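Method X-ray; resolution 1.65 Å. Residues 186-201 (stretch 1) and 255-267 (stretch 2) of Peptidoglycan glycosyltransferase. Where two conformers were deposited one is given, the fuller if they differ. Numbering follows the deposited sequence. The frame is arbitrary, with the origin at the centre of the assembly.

Stretch 1 186-201: TFKIVTLATALEDDVA
Stretch 2 (255-267) DKLVAGAESFGFN

The apolar centre of the contact is built around Val-190 and Phe-264. Val-190, in the t rotamer (chi1 177°), lays CG2 over one face of the Phe-264 ring, 4.2 Å from CG2 to the ring centroid and 16° off the ring normal, a CH-pi contact. Its other methyl, CG1, lies 3.9 Å from Phe-264 CD2 and 3.8 Å from Ala-261 CA, a contact with the backbone itself; CG1 is 4.4 Å from Ala-261 CB. The CA-to-CB bond of Phe-264 points toward stretch 1; with chi1 -81° (m) and chi2 -97° its ring also meets Ala-193 at its edge, with CZ 3.8 Å from Ala-193 CB, and that methyl lies near the plane of the ring.

Beside this centre, Phe-187 and Phe-266 form an offset edge-to-face pair, the edge of Phe-187 directed at the face of Phe-266. Their centroids are 5.5 Å apart, their planes stand at 87°, and Phe-187 CE1 is 3.7 Å from Phe-266 CZ. The CA-to-CB bond of Phe-187 runs sideways, but chi1 -176° (t) and chi2 81° bring the ring end nearer, so that CZ also reaches Ala-261 CB at 4.1 Å and CE2 reaches Leu-257 CD1 at 4.4 Å. Phe-266 adopts m (chi1 -74°, chi2 77°). Leu-257 (t, p) likewise starts sideways and turns its end inward, placing CD1 4.0 Å from Thr-191 OG1. All these residues are buried.

Most of these residues lie on two helices, one running through Val-190 to Glu-197 after a short 3-10 segment that begins earlier in the chain, the other entering from before Asp-255 and running through Glu-262. Their axes approach to 9.2 Å, with 113° between the N-to-C directions. In register, CA of Val-190 lies 6.3 Å from CA of Ala-261, CA of Thr-191 6.9 Å from CA of Leu-257, and CA of Thr-194 5.3 Å from CA of Gly-260. After the second helix, Gly-265 (phi/psi 114/-4) makes a Schellman turn, with Phe-266 N bonded to Ala-261 O at 3.2 Å; a CB at Gly-265 would be jammed against the preceding carbonyl.

The tightest crossing is at Gly-260, whose CA sits 3.3 Å from Thr-194 OG1. A CB here would point toward stretch 1 and fall 2.1 Å from that oxygen, a clash that glycine avoids. Thr-194 (m, chi1 -62°) donates from OG1 to Val-190 O at 2.8 Å, satisfying its hydroxyl proton within its own helix, while its CG2 packs 3.6 Å from Lys-256 O.

No direct hydrogen bond joins the stretches; two waters bridge them instead. Water 1 donates to Thr-194 OG1 at 2.9 Å and to Gly-260 O at 3.3 Å. Farther out, water 2 donates to Asp-198 OD2 at 2.7 Å and to Lys-256 O at 2.9 Å. Here Lys-256 (m, t, t, p) extends its aliphatic chain along stretch 1, with CD 3.7 Å from Asp-198 OD2 and 3.8 Å from Val-200 CG2. Asp-199 (phi/psi 59/35) turns the chain in a second Schellman motif, and the CA-to-CB bond of Val-200 (t) points toward stretch 2. The contact buries 552 Å² of surface, both sides summed.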

# COMPACT_ATOMS: atom_id res chain seq x y z
N THR A 186 -5.92 9.63 2.05
CA THR A 186 -5.80 8.71 0.92
C THR A 186 -7.06 7.86 0.76
O THR A 186 -7.46 7.48 -0.35
CB THR A 186 -4.58 7.79 1.08
OG1 THR A 186 -3.96 8.04 2.35
CG2 THR A 186 -3.58 8.11 0.02
N PHE A 187 -7.71 7.56 1.87
CA PHE A 187 -8.93 6.77 1.89
C PHE A 187 -10.10 7.49 1.21
O PHE A 187 -11.12 6.87 0.88
CB PHE A 187 -9.30 6.44 3.35
CG PHE A 187 -10.49 5.55 3.51
CD1 PHE A 187 -10.39 4.16 3.36
CD2 PHE A 187 -11.71 6.08 3.88
CE1 PHE A 187 -11.49 3.34 3.53
CE2 PHE A 187 -12.83 5.26 4.04
CZ PHE A 187 -12.71 3.89 3.87
N LYS A 188 -9.97 8.80 1.01
CA LYS A 188 -11.02 9.53 0.31
C LYS A 188 -11.26 8.97 -1.10
O LYS A 188 -12.34 9.15 -1.66
CB LYS A 188 -10.72 11.04 0.27
CG LYS A 188 -10.82 11.70 1.64
CD LYS A 188 -10.37 13.15 1.63
CE LYS A 188 -10.41 13.71 3.07
NZ LYS A 188 -9.70 15.00 3.13
N ILE A 189 -10.28 8.26 -1.64
CA ILE A 189 -10.51 7.56 -2.92
C ILE A 189 -11.69 6.60 -2.77
O ILE A 189 -12.58 6.53 -3.62
CB ILE A 189 -9.28 6.75 -3.35
CG1 ILE A 189 -8.08 7.67 -3.65
CG2 ILE A 189 -9.62 5.90 -4.57
CD1 ILE A 189 -6.80 6.91 -3.91
N VAL A 190 -11.72 5.86 -1.66
CA VAL A 190 -12.81 4.92 -1.37
C VAL A 190 -14.15 5.62 -1.14
O VAL A 190 -15.17 5.25 -1.73
CB VAL A 190 -12.50 4.00 -0.17
CG1 VAL A 190 -13.68 3.08 0.14
CG2 VAL A 190 -11.26 3.18 -0.44
N THR A 191 -14.14 6.65 -0.30
CA THR A 191 -15.35 7.42 -0.03
C THR A 191 -15.94 8.04 -1.30
O THR A 191 -17.14 7.91 -1.55
CB THR A 191 -15.08 8.51 1.00
OG1 THR A 191 -14.45 7.89 2.14
CG2 THR A 191 -16.38 9.16 1.46
N LEU A 192 -15.10 8.69 -2.09
CA LEU A 192 -15.52 9.29 -3.36
C LEU A 192 -16.07 8.25 -4.32
O LEU A 192 -17.14 8.43 -4.92
CB LEU A 192 -14.33 10.00 -4.00
CG LEU A 192 -14.64 10.64 -5.36
CD1 LEU A 192 -15.71 11.73 -5.21
CD2 LEU A 192 -13.36 11.20 -5.97
N ALA A 193 -15.33 7.17 -4.51
CA ALA A 193 -15.77 6.12 -5.43
C ALA A 193 -17.12 5.54 -5.00
O ALA A 193 -17.97 5.26 -5.83
CB ALA A 193 -14.72 5.01 -5.54
N THR A 194 -17.31 5.38 -3.70
CA THR A 194 -18.56 4.84 -3.19
C THR A 194 -19.70 5.81 -3.43
O THR A 194 -20.80 5.41 -3.82
CB THR A 194 -18.42 4.51 -1.69
OG1 THR A 194 -17.41 3.51 -1.53
CG2 THR A 194 -19.73 3.95 -1.17
N ALA A 195 -19.44 7.10 -3.21
CA ALA A 195 -20.47 8.12 -3.38
C ALA A 195 -20.92 8.21 -4.83
O ALA A 195 -22.11 8.37 -5.11
CB ALA A 195 -19.98 9.48 -2.88
N LEU A 196 -19.98 8.10 -5.76
CA LEU A 196 -20.34 8.15 -7.17
C LEU A 196 -21.07 6.88 -7.61
O LEU A 196 -22.05 6.94 -8.35
CB LEU A 196 -19.09 8.38 -8.04
CG LEU A 196 -18.31 9.67 -7.77
CD1 LEU A 196 -17.15 9.79 -8.75
CD2 LEU A 196 -19.22 10.89 -7.84
N GLU A 197 -20.58 5.72 -7.17
CA GLU A 197 -21.19 4.44 -7.53
C GLU A 197 -22.64 4.34 -7.06
O GLU A 197 -23.52 3.84 -7.77
CB GLU A 197 -20.35 3.28 -6.97
CG GLU A 197 -20.89 1.87 -7.25
CD GLU A 197 -20.36 1.24 -8.54
OE1 GLU A 197 -19.55 1.88 -9.25
OE2 GLU A 197 -20.74 0.09 -8.85
N ASP A 198 -22.90 4.86 -5.85
CA ASP A 198 -24.21 4.74 -5.23
C ASP A 198 -25.08 5.97 -5.48
O ASP A 198 -26.20 6.07 -4.97
CB ASP A 198 -24.07 4.53 -3.72
CG ASP A 198 -23.46 3.18 -3.37
OD1 ASP A 198 -23.53 2.25 -4.20
OD2 ASP A 198 -22.91 3.05 -2.25
N ASP A 199 -24.55 6.91 -6.27
CA ASP A 199 -25.27 8.13 -6.64
C ASP A 199 -25.68 8.97 -5.43
O ASP A 199 -26.73 9.60 -5.44
CB ASP A 199 -26.50 7.80 -7.50
CG ASP A 199 -26.87 8.93 -8.44
OD1 ASP A 199 -25.94 9.60 -8.95
OD2 ASP A 199 -28.08 9.14 -8.68
N VAL A 200 -24.84 8.97 -4.41
CA VAL A 200 -25.08 9.82 -3.24
C VAL A 200 -24.80 11.28 -3.57
O VAL A 200 -25.51 12.18 -3.12
CB VAL A 200 -24.21 9.37 -2.05
CG1 VAL A 200 -24.36 10.36 -0.88
CG2 VAL A 200 -24.60 7.96 -1.62
N ALA A 201 -23.75 11.52 -4.35
CA ALA A 201 -23.38 12.86 -4.79
C ALA A 201 -22.68 12.72 -6.12
O ALA A 201 -22.34 11.60 -6.53
CB ALA A 201 -22.45 13.53 -3.78
N ASP A 255 -24.13 2.17 6.54
CA ASP A 255 -24.28 0.96 5.72
C ASP A 255 -23.51 1.09 4.41
O ASP A 255 -22.73 0.20 4.04
CB ASP A 255 -25.75 0.66 5.43
CG ASP A 255 -26.53 0.26 6.67
OD1 ASP A 255 -26.00 -0.50 7.51
OD2 ASP A 255 -27.69 0.71 6.81
N LYS A 256 -23.71 2.21 3.72
CA LYS A 256 -23.06 2.42 2.42
C LYS A 256 -21.56 2.62 2.55
O LYS A 256 -20.80 2.14 1.71
CB LYS A 256 -23.65 3.64 1.69
CG LYS A 256 -24.98 3.42 1.00
CD LYS A 256 -25.32 4.63 0.13
CE LYS A 256 -26.64 4.45 -0.61
NZ LYS A 256 -27.80 4.48 0.32
N LEU A 257 -21.12 3.33 3.59
CA LEU A 257 -19.68 3.57 3.70
C LEU A 257 -18.95 2.26 4.00
O LEU A 257 -17.91 1.98 3.41
CB LEU A 257 -19.35 4.65 4.74
CG LEU A 257 -17.84 4.90 4.89
CD1 LEU A 257 -17.22 5.44 3.59
CD2 LEU A 257 -17.54 5.83 6.05
N VAL A 258 -19.51 1.46 4.90
CA VAL A 258 -18.87 0.20 5.24
C VAL A 258 -18.88 -0.76 4.05
O VAL A 258 -17.88 -1.40 3.74
CB VAL A 258 -19.48 -0.43 6.49
CG1 VAL A 258 -18.86 -1.80 6.74
CG2 VAL A 258 -19.26 0.49 7.69
N ALA A 259 -20.02 -0.84 3.35
CA ALA A 259 -20.12 -1.69 2.16
C ALA A 259 -19.14 -1.24 1.09
O ALA A 259 -18.53 -2.07 0.40
CB ALA A 259 -21.53 -1.67 1.62
N GLY A 260 -18.97 0.07 0.94
CA GLY A 260 -18.05 0.59 -0.05
C GLY A 260 -16.61 0.21 0.26
O GLY A 260 -15.85 -0.18 -0.64
N ALA A 261 -16.23 0.33 1.53
CA ALA A 261 -14.88 -0.02 1.94
C ALA A 261 -14.67 -1.53 1.73
O ALA A 261 -13.60 -1.96 1.30
CB ALA A 261 -14.66 0.35 3.39
N GLU A 262 -15.69 -2.32 2.06
CA GLU A 262 -15.56 -3.76 1.91
C GLU A 262 -15.39 -4.16 0.44
O GLU A 262 -14.71 -5.14 0.13
CB GLU A 262 -16.72 -4.49 2.60
CG GLU A 262 -16.56 -4.44 4.13
CD GLU A 262 -17.69 -5.10 4.90
OE1 GLU A 262 -18.72 -5.44 4.27
OE2 GLU A 262 -17.53 -5.28 6.13
N SER A 263 -15.99 -3.39 -0.46
CA SER A 263 -15.84 -3.65 -1.89
C SER A 263 -14.40 -3.49 -2.37
O SER A 263 -14.01 -4.07 -3.39
CB SER A 263 -16.77 -2.74 -2.71
OG SER A 263 -18.13 -2.98 -2.40
N PHE A 264 -13.61 -2.71 -1.63
CA PHE A 264 -12.21 -2.48 -1.96
C PHE A 264 -11.30 -3.39 -1.16
O PHE A 264 -10.08 -3.30 -1.27
CB PHE A 264 -11.80 -1.03 -1.67
CG PHE A 264 -12.18 -0.05 -2.74
CD1 PHE A 264 -11.26 0.32 -3.71
CD2 PHE A 264 -13.43 0.53 -2.76
CE1 PHE A 264 -11.58 1.24 -4.69
CE2 PHE A 264 -13.77 1.45 -3.74
CZ PHE A 264 -12.85 1.80 -4.71
N GLY A 265 -11.87 -4.25 -0.34
CA GLY A 265 -11.06 -5.24 0.34
C GLY A 265 -10.94 -5.12 1.84
O GLY A 265 -10.33 -5.98 2.48
N PHE A 266 -11.52 -4.08 2.42
CA PHE A 266 -11.53 -3.99 3.88
C PHE A 266 -12.35 -5.13 4.48
O PHE A 266 -13.37 -5.55 3.93
CB PHE A 266 -12.02 -2.60 4.33
CG PHE A 266 -11.01 -1.51 4.12
CD1 PHE A 266 -10.80 -0.98 2.85
CD2 PHE A 266 -10.24 -1.04 5.17
CE1 PHE A 266 -9.86 0.01 2.63
CE2 PHE A 266 -9.29 -0.04 4.97
CZ PHE A 266 -9.09 0.49 3.70
N ASN A 267 -11.89 -5.63 5.63
CA ASN A 267 -12.53 -6.75 6.33
C ASN A 267 -12.54 -8.05 5.55
O ASN A 267 -13.37 -8.93 5.81
CB ASN A 267 -13.95 -6.41 6.79
CG ASN A 267 -13.98 -5.30 7.82
OD1 ASN A 267 -13.01 -5.08 8.55
ND2 ASN A 267 -15.10 -4.61 7.90
O HOH W 1 -17.23 1.23 -3.25
O HOH W 2 -21.93 1.07 -0.69